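Long-range contacts in putative vitamin-B12 independent methionine synthase family protein (Listeria monocytogenes, PDB 1YPX), which probably transfers a methyl group from 5-methyltetrahydropteroyltriglutamate to homocysteine to give methionine, with the help of zinc as in related enzymes: residues Val295-Ser301 with Leu328-Cys334; Lys54-Leu58 with Leu354-Val358; Ala9-Gly13 with Ala133-Ile137; Ile234-Arg240 with Ile266-Glu272; Trp191-Cys195 with Pro255-Leu260. All blocks are in the same frame, centred on the assembly; numbering follows the deposited sequence.

Contact 1: Val295-Ser301 with Leu328-Cys334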
# COMPACT_ATOMS: atom_id res chain seq x y z
N VAL A 295 -6.41 -4.13 -9.07
CA VAL A 295 -7.57 -3.77 -8.29
C VAL A 295 -8.06 -2.40 -8.76
O VAL A 295 -7.26 -1.48 -8.93
CB VAL A 295 -7.21 -3.74 -6.81
CG1 VAL A 295 -8.45 -3.51 -5.95
CG2 VAL A 295 -6.51 -5.04 -6.45
N LEU A 296 -9.37 -2.30 -8.96
CA LEU A 296 -10.03 -1.07 -9.42
C LEU A 296 -10.68 -0.36 -8.23
O LEU A 296 -11.64 -0.88 -7.64
CB LEU A 296 -11.11 -1.42 -10.46
CG LEU A 296 -10.68 -2.14 -11.76
CD1 LEU A 296 -11.90 -2.79 -12.41
CD2 LEU A 296 -10.03 -1.15 -12.71
N GLY A 297 -10.16 0.81 -7.87
CA GLY A 297 -10.71 1.54 -6.74
C GLY A 297 -11.86 2.40 -7.19
O GLY A 297 -11.72 3.62 -7.31
N LEU A 298 -13.01 1.77 -7.42
CA LEU A 298 -14.20 2.48 -7.88
C LEU A 298 -15.13 2.96 -6.78
O LEU A 298 -16.14 3.60 -7.06
CB LEU A 298 -14.99 1.58 -8.84
CG LEU A 298 -14.14 0.85 -9.88
CD1 LEU A 298 -15.05 0.05 -10.81
CD2 LEU A 298 -13.32 1.85 -10.65
N ILE A 299 -14.82 2.64 -5.52
CA ILE A 299 -15.67 3.06 -4.41
C ILE A 299 -15.10 4.29 -3.69
O ILE A 299 -14.04 4.21 -3.07
CB ILE A 299 -15.88 1.90 -3.37
CG1 ILE A 299 -16.92 0.88 -3.88
CG2 ILE A 299 -16.43 2.45 -2.06
CD1 ILE A 299 -16.61 0.24 -5.22
N THR A 300 -15.81 5.42 -3.78
CA THR A 300 -15.37 6.67 -3.14
C THR A 300 -15.19 6.42 -1.65
O THR A 300 -16.11 5.99 -0.97
CB THR A 300 -16.42 7.81 -3.31
OG1 THR A 300 -17.67 7.40 -2.75
CG2 THR A 300 -16.61 8.14 -4.79
N SER A 301 -13.99 6.69 -1.17
CA SER A 301 -13.66 6.48 0.23
C SER A 301 -13.52 7.79 1.01
O SER A 301 -13.04 7.80 2.15
CB SER A 301 -12.36 5.68 0.33
OG SER A 301 -11.33 6.30 -0.43
N LEU A 328 -9.31 -9.18 -12.35
CA LEU A 328 -9.59 -7.83 -11.91
C LEU A 328 -10.17 -7.89 -10.50
O LEU A 328 -10.81 -8.88 -10.11
CB LEU A 328 -10.56 -7.12 -12.87
CG LEU A 328 -10.08 -6.82 -14.31
CD1 LEU A 328 -11.17 -6.11 -15.11
CD2 LEU A 328 -8.84 -5.94 -14.25
N ARG A 329 -9.89 -6.86 -9.71
CA ARG A 329 -10.37 -6.78 -8.33
C ARG A 329 -11.01 -5.42 -8.08
O ARG A 329 -10.79 -4.49 -8.84
CB ARG A 329 -9.22 -7.00 -7.34
CG ARG A 329 -8.88 -8.47 -7.05
CD ARG A 329 -8.49 -9.22 -8.29
NE ARG A 329 -8.16 -10.62 -8.03
CZ ARG A 329 -8.34 -11.61 -8.91
NH1 ARG A 329 -8.86 -11.36 -10.10
NH2 ARG A 329 -8.00 -12.84 -8.60
N LEU A 330 -11.79 -5.34 -7.02
CA LEU A 330 -12.49 -4.14 -6.64
C LEU A 330 -12.04 -3.68 -5.25
O LEU A 330 -11.50 -4.46 -4.47
CB LEU A 330 -13.98 -4.45 -6.62
CG LEU A 330 -14.93 -3.31 -6.24
CD1 LEU A 330 -14.82 -2.22 -7.27
CD2 LEU A 330 -16.36 -3.85 -6.16
N SER A 331 -12.27 -2.41 -4.95
CA SER A 331 -11.89 -1.86 -3.66
C SER A 331 -12.26 -0.42 -3.69
O SER A 331 -12.67 0.09 -4.71
CB SER A 331 -10.38 -1.90 -3.48
OG SER A 331 -9.80 -0.83 -4.20
N PRO A 332 -12.14 0.25 -2.54
CA PRO A 332 -12.49 1.67 -2.57
C PRO A 332 -11.26 2.38 -3.19
O PRO A 332 -10.20 1.77 -3.26
CB PRO A 332 -12.76 2.01 -1.10
CG PRO A 332 -11.99 0.97 -0.34
CD PRO A 332 -12.07 -0.28 -1.17
N GLN A 333 -11.42 3.61 -3.66
CA GLN A 333 -10.32 4.35 -4.31
C GLN A 333 -9.00 4.46 -3.54
O GLN A 333 -7.93 4.28 -4.13
CB GLN A 333 -10.81 5.75 -4.74
CG GLN A 333 -11.32 6.62 -3.60
CD GLN A 333 -11.73 8.02 -4.04
OE1 GLN A 333 -12.55 8.18 -4.95
NE2 GLN A 333 -11.17 9.03 -3.39
N CYS A 334 -9.06 4.78 -2.25
CA CYS A 334 -7.85 4.89 -1.42
C CYS A 334 -8.17 4.29 -0.06
O CYS A 334 -9.20 3.63 0.12
CB CYS A 334 -7.43 6.36 -1.24
SG CYS A 334 -5.76 6.62 -0.48
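Gln-333 packs on Ser-301 at one end of this contact, and Val-295 packs on Arg-329 at the other. Two neighbouring parallel strands of the TIM-barrel-like fold, 295-299 and 328-332, run between them. Their directions differ by 34°. Val-295 spreads its two methyls over two residues of the other strand. CG2 rests 3.5 Å from Arg-329 CB. CG1 is swung anti to the backbone N (chi1 -174°) and comes 3.5 Å from Ser-331 OG. The guanidinium of Arg-329 leads away and bonds Ser-326 O and Pro-6 O. Leu-296 and Leu-330 lie on the opposite face, where Leu-296 also meets Ala-319 of helix 310-322. The backbone N of Leu-296 donates to Arg-329 O at 2.6 Å. Gly-297 is the centre of an inverse gamma turn. Beyond it Ile-299 pairs with Pro-332, and Gln-333 N donates to Ile-299 O at 2.8 Å. The Gln-333 side chain then runs out extended along 300-301, with OE1 3.7 Å from Thr-300 CA. The next residue, Cys-334, may belong to a vacant metal site with His-237 and Cys-239, consistent with the zinc binding expected of the family. Its backbone is held here: Cys-334 N donates to Ser-301 OG at 3.3 Å, with an N-H...O angle of 149°.

Contact 2: Lys54-Leu58 with Leu354-Val358; sequences KEVGL and LRYVV
Arg-355 of helix 347-364 lies across Val-56, at the C-terminal end of helix 35-56. That end is closed by a Schellman motif, with Gly-57 at positive phi. The contact joins two helices far apart in sequence. Beyond CB, CG is the first atom of the arginine to touch, 3.8 Å from Val-56 CG1. A bend at chi3 (85°) then folds the chain back over the valine, and NE passes 4.1 Å from Val-56 CA. The guanidinium lays one face on Val-56 CG1, which is 3.7 Å from NH2 and offset toward the rim. NH1 comes near Glu-55 O, but the angle is too poor for a hydrogen bond. Glu-55 itself turns its carboxylate to Lys-52. On the buried side the packing is apolar. Leu-58 splits its methyls between two residues one helical turn apart: CD2 meets Leu-354 CD1, and CD1 lies 3.5 Å from Val-358 CG2.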
# COMPACT_ATOMS: atom_id res chain seq x y z
N LYS A 54 -13.36 -8.10 9.63
CA LYS A 54 -13.83 -9.46 9.45
C LYS A 54 -15.36 -9.51 9.44
O LYS A 54 -15.95 -10.25 8.65
CB LYS A 54 -13.20 -10.35 10.53
CG LYS A 54 -11.70 -10.47 10.31
CD LYS A 54 -10.90 -10.59 11.59
CE LYS A 54 -11.04 -11.95 12.22
NZ LYS A 54 -10.19 -12.03 13.42
N GLU A 55 -15.99 -8.70 10.29
CA GLU A 55 -17.45 -8.65 10.33
C GLU A 55 -18.06 -8.01 9.07
O GLU A 55 -19.27 -8.12 8.84
CB GLU A 55 -17.95 -7.87 11.57
CG GLU A 55 -17.73 -8.57 12.91
CD GLU A 55 -18.01 -7.65 14.10
OE1 GLU A 55 -17.48 -7.93 15.20
OE2 GLU A 55 -18.76 -6.66 13.93
N VAL A 56 -17.24 -7.33 8.26
CA VAL A 56 -17.77 -6.73 7.04
C VAL A 56 -17.63 -7.74 5.90
O VAL A 56 -18.34 -7.65 4.91
CB VAL A 56 -17.07 -5.38 6.64
CG1 VAL A 56 -17.38 -4.32 7.68
CG2 VAL A 56 -15.56 -5.57 6.47
N GLY A 57 -16.71 -8.69 6.05
CA GLY A 57 -16.55 -9.71 5.03
C GLY A 57 -15.17 -9.75 4.44
O GLY A 57 -14.81 -10.68 3.71
N LEU A 58 -14.39 -8.72 4.73
CA LEU A 58 -13.03 -8.61 4.22
C LEU A 58 -12.20 -9.85 4.53
O LEU A 58 -12.38 -10.49 5.56
CB LEU A 58 -12.38 -7.36 4.81
CG LEU A 58 -12.52 -6.04 4.02
CD1 LEU A 58 -13.78 -6.02 3.14
CD2 LEU A 58 -12.53 -4.90 5.01
N LEU A 354 -17.44 -0.74 2.92
CA LEU A 354 -16.65 -1.97 2.81
C LEU A 354 -17.53 -3.18 2.52
O LEU A 354 -17.19 -4.01 1.68
CB LEU A 354 -15.84 -2.22 4.09
CG LEU A 354 -14.56 -1.40 4.26
CD1 LEU A 354 -13.86 -1.80 5.55
CD2 LEU A 354 -13.64 -1.61 3.07
N ARG A 355 -18.66 -3.26 3.22
CA ARG A 355 -19.59 -4.35 3.02
C ARG A 355 -20.11 -4.18 1.59
O ARG A 355 -20.50 -5.14 0.93
CB ARG A 355 -20.74 -4.23 4.03
CG ARG A 355 -20.34 -3.60 5.36
CD ARG A 355 -21.47 -3.66 6.39
NE ARG A 355 -21.48 -4.93 7.11
CZ ARG A 355 -21.15 -5.06 8.40
NH1 ARG A 355 -21.19 -6.26 8.98
NH2 ARG A 355 -20.79 -3.99 9.09
N TYR A 356 -20.11 -2.93 1.13
CA TYR A 356 -20.56 -2.63 -0.23
C TYR A 356 -19.57 -3.26 -1.23
O TYR A 356 -19.96 -3.81 -2.25
CB TYR A 356 -20.63 -1.11 -0.42
CG TYR A 356 -21.29 -0.65 -1.70
CD1 TYR A 356 -20.73 0.39 -2.44
CD2 TYR A 356 -22.49 -1.21 -2.15
CE1 TYR A 356 -21.34 0.87 -3.59
CE2 TYR A 356 -23.11 -0.74 -3.31
CZ TYR A 356 -22.53 0.31 -4.02
OH TYR A 356 -23.13 0.82 -5.14
N VAL A 357 -18.28 -3.15 -0.91
CA VAL A 357 -17.23 -3.75 -1.74
C VAL A 357 -17.39 -5.27 -1.71
O VAL A 357 -17.29 -5.94 -2.74
CB VAL A 357 -15.83 -3.39 -1.20
CG1 VAL A 357 -14.77 -4.20 -1.94
CG2 VAL A 357 -15.56 -1.88 -1.36
N VAL A 358 -17.65 -5.82 -0.52
CA VAL A 358 -17.83 -7.26 -0.36
C VAL A 358 -19.05 -7.80 -1.12
O VAL A 358 -19.00 -8.90 -1.68
CB VAL A 358 -18.01 -7.67 1.13
CG1 VAL A 358 -18.31 -9.16 1.22
CG2 VAL A 358 -16.74 -7.34 1.93

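Contact 3: Ala9-Gly13 with Ala133-Ile137; sequences ADHVG and AKQTI
Lys-134 NZ is gripped from several sides. It donates to His-11 O at 2.6 Å, tilted 35° from the carbonyl plane. A second, weak bond runs from Lys-134 NZ to Val-12 O at 3.4 Å. Asp-10 OD1 adds a long salt bridge at 3.7 Å. Outside the two segments, Gln-185 OE1 and Tyr-183 OH are further partners. The ammonium is buried, and these oxygens satisfy it. The lysine reaches them because every torsion of its chain is near 180°, so it spans the gap as a straight rod. Its CE also passes 3.5 Å from Val-12 O. Next to it Thr-136 brings a methyl to the same carbonyl: CG2 lies 3.7 Å from Val-12 O. The acid is fixed in turn. Asp-10 OD1 takes the backbone N-H of His-11 at 2.8 Å on its anti lone pair, and Ser-60 OG bonds the same oxygen. Side chains alternate along the strand, as in a barrel: Lys-134 and Thr-136 point to the loop, while Ala-133, Gln-135 and Ile-137 pack on helices 116-127 and 158-178. The loop of residues 9-13 lies between the two outermost strands of the parallel sheet: Asp-10 pairs by backbone with Leu-330 of strand 328-332, and His-11 NE2 bonds Ser-60 O of strand 60-61.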
# COMPACT_ATOMS: atom_id res chain seq x y z
N ALA A 9 -12.67 -8.60 -3.29
CA ALA A 9 -13.08 -7.52 -2.40
C ALA A 9 -11.87 -7.32 -1.49
O ALA A 9 -11.65 -8.08 -0.55
CB ALA A 9 -14.29 -7.90 -1.58
N ASP A 10 -11.08 -6.30 -1.80
CA ASP A 10 -9.87 -6.01 -1.05
C ASP A 10 -9.89 -4.52 -0.72
O ASP A 10 -10.83 -3.81 -1.09
CB ASP A 10 -8.67 -6.36 -1.92
CG ASP A 10 -7.48 -6.86 -1.12
OD1 ASP A 10 -7.21 -6.26 -0.05
OD2 ASP A 10 -6.83 -7.82 -1.57
N HIS A 11 -8.87 -4.04 -0.01
CA HIS A 11 -8.81 -2.62 0.34
C HIS A 11 -7.37 -2.16 0.52
O HIS A 11 -6.51 -2.95 0.90
CB HIS A 11 -9.64 -2.33 1.59
CG HIS A 11 -9.14 -3.00 2.84
ND1 HIS A 11 -8.52 -2.31 3.86
CD2 HIS A 11 -9.23 -4.29 3.25
CE1 HIS A 11 -8.25 -3.15 4.84
NE2 HIS A 11 -8.67 -4.35 4.50
N VAL A 12 -7.12 -0.88 0.24
CA VAL A 12 -5.77 -0.31 0.33
C VAL A 12 -5.09 -0.61 1.67
O VAL A 12 -3.93 -1.02 1.69
CB VAL A 12 -5.80 1.22 0.07
CG1 VAL A 12 -4.42 1.84 0.35
CG2 VAL A 12 -6.19 1.47 -1.37
N GLY A 13 -5.80 -0.38 2.77
CA GLY A 13 -5.22 -0.65 4.07
C GLY A 13 -5.48 0.31 5.22
O GLY A 13 -5.85 -0.14 6.31
N ALA A 133 -3.17 -11.44 6.88
CA ALA A 133 -2.71 -10.15 7.39
C ALA A 133 -2.02 -9.37 6.27
O ALA A 133 -1.11 -9.88 5.63
CB ALA A 133 -1.73 -10.36 8.55
N LYS A 134 -2.47 -8.15 6.03
CA LYS A 134 -1.87 -7.32 4.99
C LYS A 134 -1.01 -6.23 5.65
O LYS A 134 -1.45 -5.56 6.59
CB LYS A 134 -2.98 -6.69 4.14
CG LYS A 134 -2.48 -5.81 2.99
CD LYS A 134 -3.64 -5.34 2.11
CE LYS A 134 -3.17 -4.41 1.00
NZ LYS A 134 -4.28 -4.04 0.08
N GLN A 135 0.22 -6.07 5.17
CA GLN A 135 1.13 -5.07 5.72
C GLN A 135 1.45 -4.05 4.61
O GLN A 135 1.73 -4.44 3.48
CB GLN A 135 2.41 -5.74 6.23
CG GLN A 135 3.57 -4.80 6.62
CD GLN A 135 3.23 -3.90 7.79
OE1 GLN A 135 3.15 -4.34 8.93
NE2 GLN A 135 3.05 -2.63 7.51
N THR A 136 1.41 -2.76 4.94
CA THR A 136 1.70 -1.72 3.95
C THR A 136 2.92 -0.91 4.38
O THR A 136 3.05 -0.53 5.55
CB THR A 136 0.51 -0.71 3.80
OG1 THR A 136 0.39 0.09 4.99
CG2 THR A 136 -0.82 -1.44 3.58
N ILE A 137 3.83 -0.66 3.45
CA ILE A 137 4.99 0.17 3.73
C ILE A 137 5.15 1.03 2.50
O ILE A 137 4.57 0.72 1.45
CB ILE A 137 6.31 -0.67 3.94
CG1 ILE A 137 6.70 -1.37 2.63
CG2 ILE A 137 6.12 -1.71 5.04
CD1 ILE A 137 7.96 -2.19 2.76

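Contact 4: Ile234-Arg240 with Ile266-Glu272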
# COMPACT_ATOMS: atom_id res chain seq x y z
N ILE A 234 2.99 -9.29 -3.44
CA ILE A 234 3.42 -7.92 -3.26
C ILE A 234 2.65 -7.01 -4.19
O ILE A 234 2.93 -6.93 -5.39
CB ILE A 234 4.92 -7.74 -3.50
CG1 ILE A 234 5.69 -8.46 -2.37
CG2 ILE A 234 5.26 -6.24 -3.58
CD1 ILE A 234 7.20 -8.16 -2.29
N THR A 235 1.66 -6.33 -3.64
CA THR A 235 0.83 -5.43 -4.41
C THR A 235 1.36 -4.02 -4.29
O THR A 235 2.09 -3.68 -3.35
CB THR A 235 -0.63 -5.43 -3.91
OG1 THR A 235 -0.66 -5.12 -2.50
CG2 THR A 235 -1.28 -6.77 -4.19
N MSE A 236 0.97 -3.19 -5.24
CA MSE A 236 1.40 -1.80 -5.25
C MSE A 236 0.25 -0.83 -5.32
O MSE A 236 -0.58 -0.91 -6.21
CB MSE A 236 2.32 -1.56 -6.45
CG MSE A 236 2.91 -0.17 -6.49
SE MSE A 236 4.81 -0.22 -6.88
CE MSE A 236 4.84 0.85 -8.51
N HIS A 237 0.19 0.09 -4.37
CA HIS A 237 -0.84 1.11 -4.41
C HIS A 237 -0.25 2.38 -5.03
O HIS A 237 0.59 3.04 -4.42
CB HIS A 237 -1.38 1.40 -3.00
CG HIS A 237 -2.37 2.53 -2.95
ND1 HIS A 237 -3.41 2.66 -3.85
CD2 HIS A 237 -2.47 3.58 -2.11
CE1 HIS A 237 -4.10 3.75 -3.57
NE2 HIS A 237 -3.55 4.33 -2.51
N ILE A 238 -0.68 2.68 -6.26
CA ILE A 238 -0.26 3.89 -7.01
C ILE A 238 -1.26 4.96 -6.63
O ILE A 238 -2.32 5.06 -7.24
CB ILE A 238 -0.37 3.74 -8.56
CG1 ILE A 238 0.32 2.47 -9.04
CG2 ILE A 238 0.26 4.95 -9.24
CD1 ILE A 238 1.81 2.46 -8.81
N CYS A 239 -0.94 5.76 -5.62
CA CYS A 239 -1.86 6.79 -5.16
C CYS A 239 -1.90 8.02 -6.05
O CYS A 239 -0.89 8.37 -6.67
CB CYS A 239 -1.48 7.20 -3.74
SG CYS A 239 -2.84 7.85 -2.77
N ARG A 240 -3.06 8.67 -6.11
CA ARG A 240 -3.21 9.89 -6.92
C ARG A 240 -2.96 11.13 -6.07
O ARG A 240 -3.30 11.17 -4.89
CB ARG A 240 -4.63 9.96 -7.53
CG ARG A 240 -4.87 9.07 -8.77
CD ARG A 240 -4.10 9.55 -9.99
NE ARG A 240 -4.48 8.84 -11.22
CZ ARG A 240 -5.70 8.84 -11.74
NH1 ARG A 240 -6.68 9.50 -11.14
NH2 ARG A 240 -5.95 8.19 -12.88
N ILE A 266 5.38 -6.77 -10.26
CA ILE A 266 4.50 -6.82 -9.12
C ILE A 266 3.26 -7.69 -9.36
O ILE A 266 2.82 -7.86 -10.49
CB ILE A 266 4.15 -5.36 -8.71
CG1 ILE A 266 4.66 -5.12 -7.29
CG2 ILE A 266 2.68 -5.08 -8.83
CD1 ILE A 266 4.71 -3.66 -6.92
N ASP A 267 2.72 -8.26 -8.30
CA ASP A 267 1.57 -9.14 -8.44
C ASP A 267 0.25 -8.46 -8.73
O ASP A 267 -0.48 -8.89 -9.62
CB ASP A 267 1.44 -10.00 -7.19
CG ASP A 267 2.65 -10.86 -6.96
OD1 ASP A 267 2.90 -11.73 -7.82
OD2 ASP A 267 3.35 -10.66 -5.94
N GLY A 268 -0.07 -7.41 -7.99
CA GLY A 268 -1.30 -6.70 -8.22
C GLY A 268 -1.06 -5.23 -8.04
O GLY A 268 -0.06 -4.84 -7.44
N PHE A 269 -1.99 -4.42 -8.54
CA PHE A 269 -1.90 -2.95 -8.45
C PHE A 269 -3.22 -2.33 -7.96
O PHE A 269 -4.28 -2.61 -8.51
CB PHE A 269 -1.60 -2.36 -9.84
CG PHE A 269 -0.14 -2.29 -10.18
CD1 PHE A 269 0.69 -1.35 -9.58
CD2 PHE A 269 0.40 -3.13 -11.15
CE1 PHE A 269 2.04 -1.23 -9.95
CE2 PHE A 269 1.75 -3.03 -11.54
CZ PHE A 269 2.57 -2.07 -10.93
N PHE A 270 -3.15 -1.48 -6.94
CA PHE A 270 -4.35 -0.80 -6.46
C PHE A 270 -4.39 0.59 -7.09
O PHE A 270 -3.72 1.53 -6.63
CB PHE A 270 -4.35 -0.68 -4.93
CG PHE A 270 -4.72 -1.96 -4.23
CD1 PHE A 270 -3.83 -3.04 -4.20
CD2 PHE A 270 -5.95 -2.09 -3.59
CE1 PHE A 270 -4.16 -4.22 -3.54
CE2 PHE A 270 -6.30 -3.26 -2.92
CZ PHE A 270 -5.40 -4.33 -2.89
N LEU A 271 -5.18 0.68 -8.16
CA LEU A 271 -5.38 1.88 -8.97
C LEU A 271 -6.69 2.57 -8.61
O LEU A 271 -7.73 1.93 -8.62
CB LEU A 271 -5.45 1.49 -10.44
CG LEU A 271 -4.26 0.71 -10.97
CD1 LEU A 271 -4.61 0.03 -12.31
CD2 LEU A 271 -3.12 1.68 -11.13
N GLU A 272 -6.65 3.87 -8.33
CA GLU A 272 -7.88 4.58 -7.98
C GLU A 272 -8.49 5.42 -9.12
O GLU A 272 -7.77 6.07 -9.87
CB GLU A 272 -7.67 5.45 -6.73
CG GLU A 272 -6.66 6.57 -6.86
CD GLU A 272 -6.82 7.57 -5.73
OE1 GLU A 272 -7.91 8.15 -5.61
OE2 GLU A 272 -5.86 7.78 -4.96
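Met-236, present as selenomethionine, and Phe-269 lie side by side and point the same way. Met-236 CE meets the phenyl edge in plane. Ile-266 crosses Met-236 at about a right angle, and its CG2 lies over one face of the Phe-269 ring, toward the rim. On the other face of the sheet, Phe-270 turns its ring edge to Thr-235, with CE1 3.7 Å from Thr-235 CB. His-237 crosses Phe-270 nearly squarely. Its CG is anti to the backbone N (chi1 175°), which brings ND1 to Phe-270 O at 3.0 Å. Ile-238 N bonds the same oxygen at 3.3 Å, from the opposite face of the carbonyl plane. The paired strands, 233-238 and 268-272, are parallel neighbours in the TIM-barrel-like sheet. Phe-270 N donates to Met-236 O at 2.7 Å. His-237 and Cys-239 may share a vacant metal site with Cys-334. Where the strands start, Asp-267 OD2 accepts Ile-234 N at 2.9 Å on its anti lone pair and pairs with Lys-228. At the far end Arg-240 and Glu-272 cross obliquely, their guanidinium and carboxylate planes 9° apart, and the guanidinium face lies over Glu-272 O. Arg-240 N donates to Glu-272 OE2 at 3.2 Å, from above the carboxylate plane.

Contact 5: Trp191-Cys195 with Pro255-Leu260; sequences WSYLC and PVAETL
Val-256 fits among Trp-191, Leu-194 and Cys-195. Its CG1 lies in the plane of the indole, at the edge, 3.8 Å from Trp-191 CE3. The same methyl is 3.8 Å from Leu-194 CG. Its other branch, CG2, meets Cys-195 SG at 3.7 Å. Leu-260 comes over one face of the indole, with CG 4.2 Å from Trp-191 CE3. Thr-259 approaches obliquely, and its OG1 is 3.7 Å from Trp-191 CZ3. Toward the surface the Pro-255 ring leans on the backbone, with CG 4.0 Å from Cys-195 CA. Two tight turns place these groups. Leu-194 and Val-256 are each the centre of an inverse gamma turn, and Ala-257 N bonds Pro-255 O at 2.7 Å. Ala-257 takes the N-cap position of the short helix 258-261, which carries Thr-259 and Leu-260 toward the tryptophan. The indole is further placed by a weak bond from NE1 to Asp-188. Gln-214 of helix 213-224 touches Trp-191, Leu-194, Val-256 and Thr-259. Met-236 and Ile-238 of strand 233-238 lie against both Trp-191 and Leu-260. The contact thus joins the segments that follow strands 183-188 and 233-238 in the barrel-like fold. No hydrogen bond crosses between the segments. Their hold on each other therefore rests on van der Waals packing and on burial of the indole and valine.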
# COMPACT_ATOMS: atom_id res chain seq x y z
N TRP A 191 4.59 8.29 -8.55
CA TRP A 191 4.25 8.22 -9.97
C TRP A 191 3.18 9.23 -10.36
O TRP A 191 3.18 9.73 -11.48
CB TRP A 191 3.79 6.81 -10.34
CG TRP A 191 4.76 5.74 -9.93
CD1 TRP A 191 4.90 5.19 -8.70
CD2 TRP A 191 5.72 5.09 -10.78
NE1 TRP A 191 5.89 4.24 -8.72
CE2 TRP A 191 6.41 4.16 -9.98
CE3 TRP A 191 6.07 5.21 -12.13
CZ2 TRP A 191 7.43 3.35 -10.48
CZ3 TRP A 191 7.08 4.41 -12.63
CH2 TRP A 191 7.75 3.48 -11.81
N SER A 192 2.27 9.54 -9.44
CA SER A 192 1.21 10.50 -9.73
C SER A 192 1.79 11.86 -10.12
O SER A 192 1.24 12.55 -10.98
CB SER A 192 0.26 10.66 -8.53
OG SER A 192 0.89 11.31 -7.44
N TYR A 193 2.90 12.23 -9.49
CA TYR A 193 3.53 13.51 -9.78
C TYR A 193 3.87 13.69 -11.25
O TYR A 193 3.56 14.73 -11.84
CB TYR A 193 4.79 13.68 -8.94
CG TYR A 193 4.50 13.94 -7.48
CD1 TYR A 193 4.20 12.90 -6.61
CD2 TYR A 193 4.53 15.24 -6.98
CE1 TYR A 193 3.93 13.14 -5.26
CE2 TYR A 193 4.26 15.50 -5.63
CZ TYR A 193 3.97 14.44 -4.78
OH TYR A 193 3.73 14.69 -3.45
N LEU A 194 4.53 12.70 -11.85
CA LEU A 194 4.89 12.79 -13.26
C LEU A 194 3.76 12.29 -14.15
O LEU A 194 3.99 11.53 -15.09
CB LEU A 194 6.17 11.98 -13.53
CG LEU A 194 6.25 10.50 -13.14
CD1 LEU A 194 7.42 9.84 -13.85
CD2 LEU A 194 6.39 10.36 -11.64
N CYS A 195 2.53 12.72 -13.85
CA CYS A 195 1.35 12.33 -14.62
C CYS A 195 0.73 13.48 -15.41
O CYS A 195 -0.01 13.25 -16.37
CB CYS A 195 0.28 11.74 -13.69
SG CYS A 195 0.60 10.07 -13.06
N PRO A 255 0.82 8.04 -19.03
CA PRO A 255 2.29 8.00 -19.11
C PRO A 255 2.89 6.84 -18.33
O PRO A 255 3.44 5.90 -18.91
CB PRO A 255 2.70 9.37 -18.55
CG PRO A 255 1.57 9.71 -17.62
CD PRO A 255 0.36 9.30 -18.41
N VAL A 256 2.79 6.92 -17.00
CA VAL A 256 3.31 5.89 -16.12
C VAL A 256 2.43 4.66 -16.14
O VAL A 256 2.02 4.17 -15.10
CB VAL A 256 3.42 6.40 -14.67
CG1 VAL A 256 4.42 7.55 -14.61
CG2 VAL A 256 2.06 6.86 -14.17
N ALA A 257 2.15 4.17 -17.34
CA ALA A 257 1.30 3.00 -17.49
C ALA A 257 2.02 1.93 -18.28
O ALA A 257 1.65 0.75 -18.23
CB ALA A 257 0.02 3.39 -18.20
N GLU A 258 3.05 2.33 -19.01
CA GLU A 258 3.84 1.41 -19.83
C GLU A 258 4.79 0.59 -18.97
O GLU A 258 4.75 -0.64 -18.99
CB GLU A 258 4.64 2.19 -20.87
CG GLU A 258 3.82 3.23 -21.62
CD GLU A 258 2.70 2.62 -22.46
OE1 GLU A 258 1.81 1.97 -21.88
OE2 GLU A 258 2.73 2.81 -23.70
N THR A 259 5.63 1.29 -18.22
CA THR A 259 6.61 0.65 -17.34
C THR A 259 5.97 0.08 -16.08
O THR A 259 6.52 -0.83 -15.45
CB THR A 259 7.72 1.66 -16.93
OG1 THR A 259 7.29 2.42 -15.80
CG2 THR A 259 8.02 2.62 -18.08
N LEU A 260 4.82 0.62 -15.71
CA LEU A 260 4.09 0.18 -14.52
C LEU A 260 3.39 -1.16 -14.70
O LEU A 260 3.52 -2.05 -13.87
CB LEU A 260 3.06 1.23 -14.11
CG LEU A 260 3.39 2.09 -12.87
CD1 LEU A 260 2.19 2.93 -12.48
CD2 LEU A 260 3.78 1.18 -11.72

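Contacts 1, 3 and 4 are buried and share the parallel sheet. Contacts 2 and 5 are partly buried and pack outlying helices and turns. Contacts 1 and 4 are strand pairs side by side, joined where Val-295 N bonds Phe-269 O. They bring Cys-334 near His-237 and Cys-239. Contact 3 relies instead on one buried lysine among oxygens, and that lysine lies beside the Phe-270 ring of contact 4. Contact 2 uses mostly apolar side chains and touches contact 1 through Val-357 and Pro-332. Contact 5 meets contact 4 through Leu-260 and Met-236. Contacts 2 and 5 are about 31 Å apart, centre to centre.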